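Local coordinates for protein probable TonB-dependent siderophore receptor PiuA (Acinetobacter baumannii, PDB 5FP1) that probably takes up iron across the outer membrane by binding ferric siderophores, and may bind ferric enterobactin with micromolar affinity, at residues A[44-49]-A[116-121]; A[74-79]-A[698-703]; A[81-86]-A[106-111]; A[86-91]-A[543-548]; A[614-619]-A[654-659]. All blocks are in the same frame, centred on the assembly; numbering follows the deposited sequence.

Interactions 1 and 3 lie within the plug, interactions 2 and 4 join plug to barrel domain, and interaction 5 ties two barrel loops together. Strand 85-87 is common to 3 and 4, which share Phe86. Interaction 3 is nested within the chain loop closed by interaction 1, and 3, 4 and 5 within the much longer one closed by interaction 2. Centres of 1 and 3 are about 16 Å apart, and Val117 touches Met111; Lys121 of interaction 1 packs on Arg88 of interaction 4. Met618 of interaction 5 meets Tyr90 of interaction 4. Interaction 2 touches interaction 3 (Ala74 O, Arg84 NH1) and interaction 5 (Ser699, Lys658), so contacts link plug sheet, barrel wall and loops.

Interaction 1 (A[44-49]-A[116-121]); sequences VSVISK and QVEVTK
In the mixed sheet of the plug, edge strand 43-47 pairs antiparallel with strand 114-121, bringing Ser45 opposite Val119 and Ile47 opposite Val117. These two hydrogen-bonded pairs supply four backbone bonds, among them Val119 N to Ser45 O (2.7 Å, nearly straight at 172°) and Ile47 N to Val117 O (2.8 Å). Between them sits the non-hydrogen-bonded pair Val46-Glu118, where the valine CG2 lies alongside the glutamate CG at 4.1 Å. The carboxylate of Glu118 is gripped beyond this pair: OE2 accepts from Gln116 NE2 on its anti lone pair, in the plane of that amide, and also from the backbone N of Ala29, while OE1 is hydrogen-bonded to Ser28 OG. On the other face Ile47 and Val117 run side by side, CD1 of the isoleucine 3.9 Å from CB of the valine. Lys121 bends at chi3 (-140°), placing CE 3.1 Å from Ser45 OG; NZ then donates to the same OG at 3.0 Å. Where the first strand ends, Ser48 is the N-cap of helix 49-55, its OG accepting from Leu51 N, and a water bridges Lys49 N to Gln116 OE1. Strand 135-141 flanks 114-121 on its other edge, so 114-121 is an inner strand of the five-stranded mixed sheet in the plug of this TonB-dependent receptor.

Interaction 2 (A[74-79]-A[698-703]); sequences AGEGGN and ASHYAT. With PO4 (phosphate ion), chain B.
Tyr701 and Ala74 meet near the phenol oxygen: the tyrosine, on strand 701-704, reaches the plug loop with its OH 3.4 Å from Ala74 CB. The same OH donates to Gly75 O at 2.7 Å, from 25° out of the carbonyl plane, while that oxygen sits at the ring edge. Glu76 and His700 cross at about a right angle, with carboxylate and imidazole planes 60° apart; Glu76 OE2 comes to the ring edge, 3.2 Å from His700 CD2. His700 NE2 donates in nearly a straight line (163°) to O3 of a phosphate ion, probably from the crystallisation liquor, at 2.9 Å, and ND1 is hydrogen-bonded to Ser307 OG. Glu76 OE1 accepts from Gly77 N at 2.6 Å, holding the carboxylate against its own loop. The plug loop between strands 71-72 and 85-87 thereby leans on a small three-stranded sheet (234-238, 701-704, 693-696), part of which lies between barrel strands 678-685 and 709-717, a plug-to-loop contact of the TonB-dependent receptor fold.

Interaction 3 (A[81-86]-A[106-111]); sequences NGDRPF and SQNREM
Asp83 OD2 is gripped by two donors of Arg109, its backbone N at 2.9 Å and the guanidinium NH1 at 3.0 Å, the latter also a salt bridge. Both belong to the plug domain that fills the barrel of TonB-dependent receptors, where the loop before strand 85-87 meets the one before strand 114-121. The backbone N comes from the syn side of the carboxylate and NH1 from the anti side, both on the same face of its plane. OD2 itself lies in the guanidinium plane, although the two flat groups are turned 40° apart. The Arg109 chain is extended from CG to NE, and its NH2 bonds to Asn103 O, so the guanidinium is held at two ends. The neighbouring guanidinium would be expected to favour the ionised carboxylate. Asp83 N closes the link through the backbone, donating to Gln107 O almost straight (175°). Asp83 OD1 faces water instead: one molecule joins it to Arg109 O, another lies between it and Asn108 OD1. Gly82 passes close to Ser106 and Asn108, and a CB there would clash with Ser106 OG and Gln107 O. Asn108 OD1 approaches Gly82 CA to 3.3 Å.

Interaction 4 (A[86-91]-A[543-548]); sequences FIRGYS and FRTEKQ
Stacking dominates between Arg88 and Phe543: the guanidinium lies flat on the ring, planes 1° apart, with Arg88 CZ 3.5 Å from the centroid of the Phe543 ring and nearly over its centre, a cation-pi contact. The two side chains reach toward each other tip to tip. The arginine chain is extended from CG to NE, and its CD touches Phe543 CE1 at 3.5 Å. Hydrogen bonds and salt bridges come next. Arg88 NH1 donates to Thr545 OG1 at 3.1 Å, with the hydroxyl near the guanidinium plane, and that OG1 is also hydrogen-bonded to Thr522 OG1. NH2 of Arg88 makes salt bridges to Glu571 and Glu524, a setting that would favour the charged guanidinium, and Lys547 NZ forms one with Glu518. Arg88 stands on the type I' turn from Ile87 to Tyr90, the tight hairpin between plug strands 85-87 and 90-91, which faces the inner side of barrel strand 536-555. Lys547 N makes a weak bond to Tyr90 OH (3.3 Å, 129°), whose other partner is Ser565 OG. Among the apolar contacts, Tyr90 CE2 lies 4.0 Å from Thr545 CG2 as the two side chains slide past each other, and Tyr90 CE1 meets Lys547 CB at 3.8 Å.

Interaction 5 (A[614-619]-A[654-659]); sequences NGNQMP and VANTKW
Asn656 overlaps Asn616 amide on amide, the planes 15° apart and the two side chains sliding past each other in opposite directions. Asn656 then uses both ends of its amide on the backbone of Gln617: OD1 accepts from Gln617 N at 3.0 Å, on a lone pair in the carbonyl plane, and ND2 donates to Gln617 O at 2.9 Å, almost straight (175°). ND2 also donates to Asp653 O, so both of its protons have a partner. CG of Asn656 is anti to the carbonyl carbon (chi1 -72°), on the side facing Gln617. Asn616 answers the other way: its ND2, in the plane of the Val654 carbonyl, donates to Val654 O at 3.0 Å, and its CB rests 3.3 Å from Asn656 OD1. The two asparagines thus exchange bonds with each other's loop, joining the segment before strand 624-635 to the loop between strands 638-651 and 659-673, a loop-to-loop contact of the TonB-dependent receptor barrel.

Interaction 1 (A[44-49]-A[116-121])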
# COMPACT_ATOMS: atom_id res chain seq x y z
N VAL A 44 8.65 -8.70 9.93
CA VAL A 44 8.99 -7.79 8.82
C VAL A 44 9.26 -8.66 7.60
O VAL A 44 10.00 -9.65 7.70
CB VAL A 44 10.25 -6.98 9.11
CG1 VAL A 44 10.56 -6.00 7.97
CG2 VAL A 44 10.16 -6.24 10.42
N SER A 45 8.58 -8.36 6.49
CA SER A 45 8.84 -9.02 5.21
C SER A 45 9.47 -8.01 4.26
O SER A 45 9.00 -6.87 4.15
CB SER A 45 7.57 -9.53 4.55
OG SER A 45 7.01 -10.62 5.27
N VAL A 46 10.48 -8.43 3.52
CA VAL A 46 11.08 -7.55 2.52
C VAL A 46 10.86 -8.11 1.13
O VAL A 46 11.19 -9.26 0.83
CB VAL A 46 12.57 -7.34 2.78
CG1 VAL A 46 13.19 -6.42 1.73
CG2 VAL A 46 12.78 -6.75 4.17
N ILE A 47 10.20 -7.32 0.29
CA ILE A 47 10.09 -7.64 -1.12
C ILE A 47 11.42 -7.23 -1.76
O ILE A 47 11.69 -6.06 -1.99
CB ILE A 47 8.92 -6.91 -1.79
CG1 ILE A 47 7.63 -7.17 -1.04
CG2 ILE A 47 8.77 -7.41 -3.22
CD1 ILE A 47 6.45 -6.37 -1.57
N SER A 48 12.28 -8.22 -2.01
CA SER A 48 13.66 -7.93 -2.36
C SER A 48 13.84 -7.42 -3.80
O SER A 48 13.00 -7.65 -4.66
CB SER A 48 14.51 -9.18 -2.16
OG SER A 48 14.14 -10.17 -3.09
N LYS A 49 14.96 -6.78 -4.04
CA LYS A 49 15.41 -6.37 -5.37
C LYS A 49 15.31 -7.52 -6.35
O LYS A 49 14.77 -7.37 -7.46
CB LYS A 49 16.83 -5.85 -5.29
CG LYS A 49 17.41 -5.33 -6.59
CD LYS A 49 18.82 -4.80 -6.34
CE LYS A 49 19.37 -3.97 -7.48
NZ LYS A 49 19.78 -4.85 -8.59
N GLN A 116 13.74 -1.86 -2.73
CA GLN A 116 13.00 -2.94 -2.06
C GLN A 116 11.81 -2.35 -1.31
O GLN A 116 11.74 -1.16 -1.13
CB GLN A 116 13.89 -3.71 -1.07
CG GLN A 116 14.39 -2.90 0.09
CD GLN A 116 15.65 -3.47 0.73
OE1 GLN A 116 16.49 -4.04 0.05
NE2 GLN A 116 15.80 -3.26 2.02
N VAL A 117 10.87 -3.21 -0.91
CA VAL A 117 9.71 -2.77 -0.17
C VAL A 117 9.71 -3.52 1.17
O VAL A 117 9.81 -4.74 1.19
CB VAL A 117 8.39 -3.10 -0.90
CG1 VAL A 117 7.21 -2.55 -0.12
CG2 VAL A 117 8.40 -2.54 -2.31
N GLU A 118 9.63 -2.80 2.27
CA GLU A 118 9.64 -3.40 3.58
C GLU A 118 8.26 -3.31 4.20
O GLU A 118 7.72 -2.20 4.43
CB GLU A 118 10.68 -2.71 4.46
CG GLU A 118 12.07 -2.76 3.86
CD GLU A 118 13.16 -2.29 4.81
OE1 GLU A 118 12.86 -1.89 5.97
OE2 GLU A 118 14.32 -2.32 4.36
N VAL A 119 7.69 -4.48 4.49
CA VAL A 119 6.37 -4.56 5.12
C VAL A 119 6.50 -4.92 6.59
O VAL A 119 6.87 -6.06 6.94
CB VAL A 119 5.50 -5.58 4.41
CG1 VAL A 119 4.08 -5.56 4.96
CG2 VAL A 119 5.47 -5.32 2.90
N THR A 120 6.17 -3.97 7.46
CA THR A 120 6.13 -4.22 8.87
C THR A 120 4.76 -4.78 9.15
O THR A 120 3.74 -4.20 8.74
CB THR A 120 6.37 -2.94 9.69
OG1 THR A 120 7.70 -2.49 9.43
CG2 THR A 120 6.21 -3.20 11.17
N LYS A 121 4.71 -5.92 9.84
CA LYS A 121 3.44 -6.51 10.20
C LYS A 121 3.28 -6.49 11.72
O LYS A 121 4.20 -6.90 12.45
CB LYS A 121 3.33 -7.94 9.64
CG LYS A 121 3.43 -8.03 8.13
CD LYS A 121 3.29 -9.47 7.65
CE LYS A 121 4.24 -9.81 6.52
NZ LYS A 121 4.28 -11.28 6.21
O HOH W 1 16.61 -6.18 -1.63

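Interaction 2 (A[74-79]-A[698-703])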
# COMPACT_ATOMS: atom_id res chain seq x y z
N ALA A 74 -10.60 -1.06 -2.26
CA ALA A 74 -11.07 -0.35 -3.44
C ALA A 74 -11.62 1.02 -3.05
O ALA A 74 -11.86 1.28 -1.86
CB ALA A 74 -12.15 -1.15 -4.13
N GLY A 75 -11.81 1.86 -4.06
CA GLY A 75 -12.38 3.18 -3.87
C GLY A 75 -13.88 3.26 -4.02
O GLY A 75 -14.52 2.32 -4.47
N GLU A 76 -14.45 4.39 -3.62
CA GLU A 76 -15.87 4.63 -3.86
C GLU A 76 -16.13 6.13 -3.87
O GLU A 76 -15.28 6.90 -4.29
CB GLU A 76 -16.75 3.92 -2.85
CG GLU A 76 -18.08 3.46 -3.44
CD GLU A 76 -19.28 4.04 -2.70
OE1 GLU A 76 -19.56 5.24 -2.88
OE2 GLU A 76 -19.95 3.30 -1.93
N GLY A 77 -17.34 6.54 -3.51
CA GLY A 77 -17.70 7.94 -3.62
C GLY A 77 -16.97 8.84 -2.64
O GLY A 77 -16.68 9.99 -2.96
N GLY A 78 -16.65 8.30 -1.47
CA GLY A 78 -16.02 9.05 -0.40
C GLY A 78 -14.61 8.66 -0.06
O GLY A 78 -14.08 9.06 0.97
N ASN A 79 -13.97 7.84 -0.91
CA ASN A 79 -12.56 7.54 -0.71
C ASN A 79 -11.86 7.20 -2.00
O ASN A 79 -12.45 6.54 -2.86
CB ASN A 79 -12.39 6.42 0.29
CG ASN A 79 -12.85 5.08 -0.24
OD1 ASN A 79 -14.04 4.86 -0.46
ND2 ASN A 79 -11.91 4.15 -0.37
N ALA A 698 -16.96 -2.65 0.20
CA ALA A 698 -18.00 -2.92 1.22
C ALA A 698 -19.40 -3.03 0.63
O ALA A 698 -20.27 -3.70 1.18
CB ALA A 698 -17.96 -1.83 2.32
N SER A 699 -19.61 -2.35 -0.49
CA SER A 699 -20.84 -2.49 -1.24
C SER A 699 -20.57 -2.39 -2.75
O SER A 699 -19.48 -2.03 -3.18
CB SER A 699 -21.86 -1.45 -0.77
OG SER A 699 -23.15 -1.86 -1.19
N HIS A 700 -21.57 -2.74 -3.53
CA HIS A 700 -21.61 -2.44 -4.96
C HIS A 700 -20.78 -3.32 -5.91
O HIS A 700 -21.33 -3.83 -6.90
CB HIS A 700 -21.29 -0.98 -5.23
CG HIS A 700 -22.00 -0.02 -4.32
ND1 HIS A 700 -23.37 -0.05 -4.13
CD2 HIS A 700 -21.54 1.00 -3.56
CE1 HIS A 700 -23.71 0.91 -3.29
NE2 HIS A 700 -22.62 1.56 -2.93
N TYR A 701 -19.49 -3.47 -5.67
CA TYR A 701 -18.62 -4.09 -6.66
C TYR A 701 -17.34 -4.65 -6.10
O TYR A 701 -16.92 -4.34 -4.96
CB TYR A 701 -18.28 -3.10 -7.78
CG TYR A 701 -17.19 -2.12 -7.41
CD1 TYR A 701 -17.47 -0.96 -6.69
CD2 TYR A 701 -15.87 -2.37 -7.75
CE1 TYR A 701 -16.46 -0.09 -6.29
CE2 TYR A 701 -14.87 -1.49 -7.42
CZ TYR A 701 -15.15 -0.35 -6.69
OH TYR A 701 -14.10 0.50 -6.36
N ALA A 702 -16.72 -5.49 -6.91
CA ALA A 702 -15.37 -5.99 -6.68
C ALA A 702 -14.51 -5.74 -7.90
O ALA A 702 -15.01 -5.61 -9.02
CB ALA A 702 -15.40 -7.45 -6.38
N THR A 703 -13.20 -5.71 -7.71
CA THR A 703 -12.28 -5.40 -8.78
C THR A 703 -11.70 -6.69 -9.30
O THR A 703 -11.13 -7.48 -8.54
CB THR A 703 -11.12 -4.50 -8.28
OG1 THR A 703 -11.66 -3.27 -7.78
CG2 THR A 703 -10.11 -4.19 -9.37
P PO4 B . -23.31 4.90 -2.59
O1 PO4 B . -24.62 4.46 -3.21
O2 PO4 B . -22.24 4.74 -3.65
O3 PO4 B . -22.97 4.04 -1.38
O4 PO4 B . -23.40 6.36 -2.18

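Interaction 3 (A[81-86]-A[106-111])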
# COMPACT_ATOMS: atom_id res chain seq x y z
N ASN A 81 -9.32 5.91 -5.10
CA ASN A 81 -9.15 4.57 -5.67
C ASN A 81 -7.68 4.21 -5.88
O ASN A 81 -7.34 3.55 -6.87
CB ASN A 81 -9.87 4.50 -7.01
CG ASN A 81 -9.25 5.45 -8.05
OD1 ASN A 81 -8.43 6.31 -7.72
ND2 ASN A 81 -9.62 5.27 -9.32
N GLY A 82 -6.79 4.67 -4.99
CA GLY A 82 -5.35 4.40 -5.15
C GLY A 82 -4.90 3.15 -4.38
O GLY A 82 -5.71 2.25 -4.12
N ASP A 83 -3.62 3.07 -4.04
CA ASP A 83 -3.15 1.96 -3.23
C ASP A 83 -3.88 1.99 -1.87
O ASP A 83 -3.86 3.02 -1.18
CB ASP A 83 -1.65 2.04 -2.96
CG ASP A 83 -0.81 2.02 -4.23
OD1 ASP A 83 -1.20 1.41 -5.25
OD2 ASP A 83 0.26 2.66 -4.19
N ARG A 84 -4.49 0.87 -1.49
CA ARG A 84 -5.16 0.74 -0.17
C ARG A 84 -4.83 -0.60 0.49
O ARG A 84 -5.67 -1.50 0.54
CB ARG A 84 -6.69 0.86 -0.31
CG ARG A 84 -7.23 2.12 -0.96
CD ARG A 84 -8.75 2.21 -0.81
NE ARG A 84 -9.07 2.37 0.61
CZ ARG A 84 -9.93 1.63 1.31
NH1 ARG A 84 -10.73 0.75 0.73
NH2 ARG A 84 -10.04 1.84 2.61
N PRO A 85 -3.61 -0.76 0.98
CA PRO A 85 -3.25 -2.09 1.48
C PRO A 85 -3.76 -2.33 2.89
O PRO A 85 -3.58 -1.48 3.77
CB PRO A 85 -1.73 -2.08 1.48
CG PRO A 85 -1.33 -0.80 0.79
CD PRO A 85 -2.46 0.15 0.96
N PHE A 86 -4.34 -3.50 3.11
CA PHE A 86 -4.70 -3.97 4.43
C PHE A 86 -3.64 -4.97 4.94
O PHE A 86 -3.25 -5.88 4.20
CB PHE A 86 -6.09 -4.62 4.38
CG PHE A 86 -7.19 -3.63 4.33
CD1 PHE A 86 -7.44 -2.90 3.17
CD2 PHE A 86 -7.97 -3.38 5.45
CE1 PHE A 86 -8.46 -1.96 3.13
CE2 PHE A 86 -9.00 -2.46 5.41
CZ PHE A 86 -9.25 -1.75 4.25
N SER A 106 -3.25 9.75 -1.76
CA SER A 106 -3.64 8.66 -2.64
C SER A 106 -2.83 8.69 -3.95
O SER A 106 -2.79 9.70 -4.67
CB SER A 106 -5.11 8.69 -2.95
OG SER A 106 -5.48 7.54 -3.69
N GLN A 107 -2.24 7.54 -4.24
CA GLN A 107 -1.40 7.35 -5.41
C GLN A 107 -1.43 5.88 -5.81
O GLN A 107 -1.67 5.00 -4.97
CB GLN A 107 0.07 7.68 -5.08
CG GLN A 107 0.32 9.04 -4.48
CD GLN A 107 1.69 9.16 -3.82
OE1 GLN A 107 1.83 9.72 -2.70
NE2 GLN A 107 2.69 8.73 -4.52
N ASN A 108 -1.15 5.62 -7.08
CA ASN A 108 -0.83 4.27 -7.56
C ASN A 108 0.70 4.22 -7.71
O ASN A 108 1.25 4.70 -8.71
CB ASN A 108 -1.52 4.03 -8.90
CG ASN A 108 -3.04 4.20 -8.81
OD1 ASN A 108 -3.66 3.77 -7.86
ND2 ASN A 108 -3.63 4.80 -9.82
N ARG A 109 1.39 3.74 -6.68
CA ARG A 109 2.84 3.91 -6.63
C ARG A 109 3.55 2.97 -7.61
O ARG A 109 3.13 1.82 -7.78
CB ARG A 109 3.34 3.68 -5.21
CG ARG A 109 2.85 4.75 -4.25
CD ARG A 109 2.96 4.34 -2.80
NE ARG A 109 2.46 5.38 -1.89
CZ ARG A 109 1.18 5.65 -1.69
NH1 ARG A 109 0.23 4.94 -2.30
NH2 ARG A 109 0.85 6.64 -0.87
N GLU A 110 4.60 3.50 -8.24
CA GLU A 110 5.44 2.77 -9.19
C GLU A 110 6.63 2.10 -8.53
O GLU A 110 7.07 2.50 -7.44
CB GLU A 110 6.01 3.72 -10.26
CG GLU A 110 5.46 3.51 -11.66
CD GLU A 110 6.21 2.45 -12.47
OE1 GLU A 110 7.32 2.08 -12.08
OE2 GLU A 110 5.67 2.00 -13.53
N MET A 111 7.19 1.14 -9.24
CA MET A 111 8.38 0.44 -8.74
C MET A 111 9.70 0.91 -9.38
O MET A 111 10.75 0.43 -8.97
CB MET A 111 8.23 -1.06 -8.95
CG MET A 111 7.09 -1.70 -8.15
SD MET A 111 7.30 -1.54 -6.37
CE MET A 111 8.65 -2.69 -6.15
O HOH W 2 -6.17 7.54 -6.42
O HOH W 3 -6.47 4.16 -9.60
O HOH W 4 -5.84 5.34 -2.07
O HOH W 5 -2.58 5.45 -1.74
O HOH W 6 0.57 0.65 -7.07
O HOH W 7 -3.16 0.97 -6.93

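Interaction 4 (A[86-91]-A[543-548])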
# COMPACT_ATOMS: atom_id res chain seq x y z
N PHE A 86 -4.34 -3.50 3.11
CA PHE A 86 -4.70 -3.97 4.43
C PHE A 86 -3.64 -4.97 4.94
O PHE A 86 -3.25 -5.88 4.20
CB PHE A 86 -6.09 -4.62 4.38
CG PHE A 86 -7.19 -3.63 4.33
CD1 PHE A 86 -7.44 -2.90 3.17
CD2 PHE A 86 -7.97 -3.38 5.45
CE1 PHE A 86 -8.46 -1.96 3.13
CE2 PHE A 86 -9.00 -2.46 5.41
CZ PHE A 86 -9.25 -1.75 4.25
N ILE A 87 -3.18 -4.75 6.16
CA ILE A 87 -2.18 -5.60 6.78
C ILE A 87 -2.77 -6.13 8.08
O ILE A 87 -3.25 -5.37 8.95
CB ILE A 87 -0.88 -4.84 7.07
CG1 ILE A 87 -0.36 -4.18 5.79
CG2 ILE A 87 0.18 -5.78 7.60
CD1 ILE A 87 0.82 -3.26 6.05
N ARG A 88 -2.78 -7.45 8.18
CA ARG A 88 -3.44 -8.16 9.29
C ARG A 88 -4.85 -7.62 9.59
O ARG A 88 -5.26 -7.52 10.74
CB ARG A 88 -2.57 -8.09 10.55
CG ARG A 88 -1.26 -8.86 10.45
CD ARG A 88 -0.51 -8.85 11.79
NE ARG A 88 0.73 -9.62 11.72
CZ ARG A 88 1.60 -9.76 12.72
NH1 ARG A 88 1.38 -9.17 13.88
NH2 ARG A 88 2.69 -10.46 12.54
N GLY A 89 -5.61 -7.31 8.54
CA GLY A 89 -6.98 -6.87 8.71
C GLY A 89 -7.21 -5.37 8.86
O GLY A 89 -8.37 -4.92 8.97
N TYR A 90 -6.13 -4.59 8.90
CA TYR A 90 -6.24 -3.16 9.19
C TYR A 90 -5.62 -2.30 8.09
O TYR A 90 -4.51 -2.56 7.61
CB TYR A 90 -5.63 -2.83 10.57
CG TYR A 90 -6.37 -3.56 11.70
CD1 TYR A 90 -7.61 -3.12 12.13
CD2 TYR A 90 -5.87 -4.73 12.26
CE1 TYR A 90 -8.33 -3.81 13.11
CE2 TYR A 90 -6.57 -5.42 13.24
CZ TYR A 90 -7.79 -4.94 13.68
OH TYR A 90 -8.52 -5.64 14.63
N SER A 91 -6.36 -1.27 7.69
CA SER A 91 -5.90 -0.39 6.61
C SER A 91 -4.57 0.27 6.92
O SER A 91 -4.36 0.83 8.02
CB SER A 91 -6.94 0.70 6.33
OG SER A 91 -6.37 1.67 5.49
N PHE A 543 0.24 -14.43 16.83
CA PHE A 543 -0.04 -13.08 17.30
C PHE A 543 -1.52 -12.83 17.48
O PHE A 543 -2.37 -13.50 16.89
CB PHE A 543 0.53 -12.04 16.31
CG PHE A 543 0.06 -12.25 14.90
CD1 PHE A 543 -1.12 -11.71 14.45
CD2 PHE A 543 0.82 -13.00 14.03
CE1 PHE A 543 -1.55 -11.95 13.15
CE2 PHE A 543 0.41 -13.26 12.74
CZ PHE A 543 -0.78 -12.72 12.30
N ARG A 544 -1.81 -11.84 18.30
CA ARG A 544 -3.09 -11.16 18.28
C ARG A 544 -2.83 -9.68 18.01
O ARG A 544 -2.13 -9.00 18.77
CB ARG A 544 -3.87 -11.32 19.57
CG ARG A 544 -5.16 -10.50 19.56
CD ARG A 544 -6.02 -10.79 20.79
NE ARG A 544 -6.46 -12.18 20.74
CZ ARG A 544 -6.93 -12.87 21.77
NH1 ARG A 544 -7.07 -12.31 22.95
NH2 ARG A 544 -7.26 -14.12 21.61
N THR A 545 -3.33 -9.24 16.86
CA THR A 545 -3.28 -7.82 16.43
C THR A 545 -4.72 -7.36 16.43
O THR A 545 -5.58 -7.99 15.78
CB THR A 545 -2.63 -7.70 15.05
OG1 THR A 545 -1.21 -7.94 15.16
CG2 THR A 545 -2.87 -6.28 14.42
N GLU A 546 -5.01 -6.33 17.21
CA GLU A 546 -6.37 -5.95 17.46
C GLU A 546 -6.54 -4.48 17.64
O GLU A 546 -5.62 -3.77 18.07
CB GLU A 546 -6.91 -6.65 18.72
CG GLU A 546 -6.19 -6.27 19.99
CD GLU A 546 -6.67 -7.06 21.21
OE1 GLU A 546 -7.89 -7.30 21.34
OE2 GLU A 546 -5.80 -7.46 22.01
N LYS A 547 -7.76 -4.03 17.37
CA LYS A 547 -8.13 -2.66 17.64
C LYS A 547 -9.22 -2.68 18.71
O LYS A 547 -10.41 -2.78 18.41
CB LYS A 547 -8.60 -1.94 16.38
CG LYS A 547 -8.79 -0.46 16.59
CD LYS A 547 -9.43 0.22 15.40
CE LYS A 547 -8.51 0.36 14.22
NZ LYS A 547 -9.25 0.99 13.07
N GLN A 548 -8.78 -2.64 19.97
CA GLN A 548 -9.67 -2.86 21.09
C GLN A 548 -10.50 -1.62 21.39
O GLN A 548 -11.46 -1.68 22.13
CB GLN A 548 -8.87 -3.32 22.32
CG GLN A 548 -8.03 -2.26 23.00
CD GLN A 548 -6.69 -2.01 22.32
OE1 GLN A 548 -6.38 -2.60 21.31
NE2 GLN A 548 -5.91 -1.13 22.89

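Interaction 5 (A[614-619]-A[654-659])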
# COMPACT_ATOMS: atom_id res chain seq x y z
N ASN A 614 -21.95 -9.08 15.26
CA ASN A 614 -20.87 -9.33 16.21
C ASN A 614 -20.39 -10.78 16.10
O ASN A 614 -21.21 -11.71 16.05
CB ASN A 614 -21.31 -9.02 17.64
CG ASN A 614 -21.50 -7.55 17.91
OD1 ASN A 614 -21.24 -6.69 17.07
ND2 ASN A 614 -21.95 -7.24 19.12
N GLY A 615 -19.08 -10.96 15.96
CA GLY A 615 -18.49 -12.27 15.71
C GLY A 615 -18.19 -12.60 14.25
O GLY A 615 -17.52 -13.57 13.98
N ASN A 616 -18.69 -11.79 13.30
CA ASN A 616 -18.43 -12.04 11.89
C ASN A 616 -16.94 -11.90 11.53
O ASN A 616 -16.14 -11.37 12.30
CB ASN A 616 -19.29 -11.09 10.97
CG ASN A 616 -20.68 -11.67 10.69
OD1 ASN A 616 -21.05 -12.70 11.24
ND2 ASN A 616 -21.44 -11.01 9.85
N GLN A 617 -16.59 -12.40 10.36
CA GLN A 617 -15.24 -12.27 9.85
C GLN A 617 -15.04 -10.81 9.43
O GLN A 617 -15.96 -10.18 8.92
CB GLN A 617 -15.05 -13.22 8.65
CG GLN A 617 -13.62 -13.32 8.14
CD GLN A 617 -13.50 -14.38 7.08
OE1 GLN A 617 -14.30 -15.30 7.05
NE2 GLN A 617 -12.55 -14.24 6.17
N MET A 618 -13.84 -10.29 9.64
CA MET A 618 -13.52 -8.96 9.16
C MET A 618 -13.41 -8.94 7.63
O MET A 618 -12.85 -9.87 7.01
CB MET A 618 -12.22 -8.46 9.79
CG MET A 618 -12.33 -8.21 11.29
SD MET A 618 -10.76 -7.83 12.10
CE MET A 618 -10.38 -6.27 11.29
N PRO A 619 -13.90 -7.87 7.02
CA PRO A 619 -13.70 -7.69 5.59
C PRO A 619 -12.25 -7.46 5.24
O PRO A 619 -11.43 -7.09 6.10
CB PRO A 619 -14.52 -6.42 5.26
CG PRO A 619 -14.82 -5.75 6.55
CD PRO A 619 -14.55 -6.71 7.67
N VAL A 654 -19.28 -5.96 6.58
CA VAL A 654 -19.47 -6.33 7.97
C VAL A 654 -20.51 -7.44 8.08
O VAL A 654 -20.33 -8.41 8.83
CB VAL A 654 -19.86 -5.09 8.81
CG1 VAL A 654 -20.44 -5.48 10.16
CG2 VAL A 654 -18.64 -4.20 8.99
N ALA A 655 -21.54 -7.35 7.26
CA ALA A 655 -22.60 -8.35 7.29
C ALA A 655 -22.16 -9.69 6.72
O ALA A 655 -22.88 -10.68 6.87
CB ALA A 655 -23.83 -7.84 6.54
N ASN A 656 -21.02 -9.73 6.04
CA ASN A 656 -20.48 -10.94 5.44
C ASN A 656 -21.50 -11.53 4.42
O ASN A 656 -21.75 -12.74 4.42
CB ASN A 656 -20.13 -12.05 6.46
CG ASN A 656 -18.89 -11.77 7.34
OD1 ASN A 656 -18.52 -12.63 8.14
ND2 ASN A 656 -18.27 -10.61 7.22
N THR A 657 -22.07 -10.69 3.57
CA THR A 657 -22.99 -11.12 2.51
C THR A 657 -22.46 -10.85 1.10
O THR A 657 -23.05 -11.29 0.11
CB THR A 657 -24.33 -10.38 2.62
OG1 THR A 657 -24.14 -8.97 2.49
CG2 THR A 657 -24.99 -10.66 3.96
N LYS A 658 -21.35 -10.12 1.01
CA LYS A 658 -20.71 -9.73 -0.25
C LYS A 658 -19.26 -10.15 -0.19
O LYS A 658 -18.53 -9.82 0.76
CB LYS A 658 -20.84 -8.23 -0.45
CG LYS A 658 -22.30 -7.79 -0.40
CD LYS A 658 -22.52 -6.28 -0.48
CE LYS A 658 -23.96 -5.95 -0.13
NZ LYS A 658 -24.23 -4.48 -0.12
N TRP A 659 -18.83 -10.93 -1.18
CA TRP A 659 -17.51 -11.51 -1.14
C TRP A 659 -16.96 -11.89 -2.51
O TRP A 659 -17.69 -11.87 -3.52
CB TRP A 659 -17.52 -12.73 -0.22
CG TRP A 659 -18.09 -13.96 -0.79
CD1 TRP A 659 -17.42 -14.96 -1.47
CD2 TRP A 659 -19.43 -14.36 -0.70
NE1 TRP A 659 -18.29 -15.95 -1.82
CE2 TRP A 659 -19.54 -15.61 -1.36
CE3 TRP A 659 -20.56 -13.81 -0.11
CZ2 TRP A 659 -20.73 -16.31 -1.45
CZ3 TRP A 659 -21.76 -14.51 -0.20
CH2 TRP A 659 -21.84 -15.74 -0.87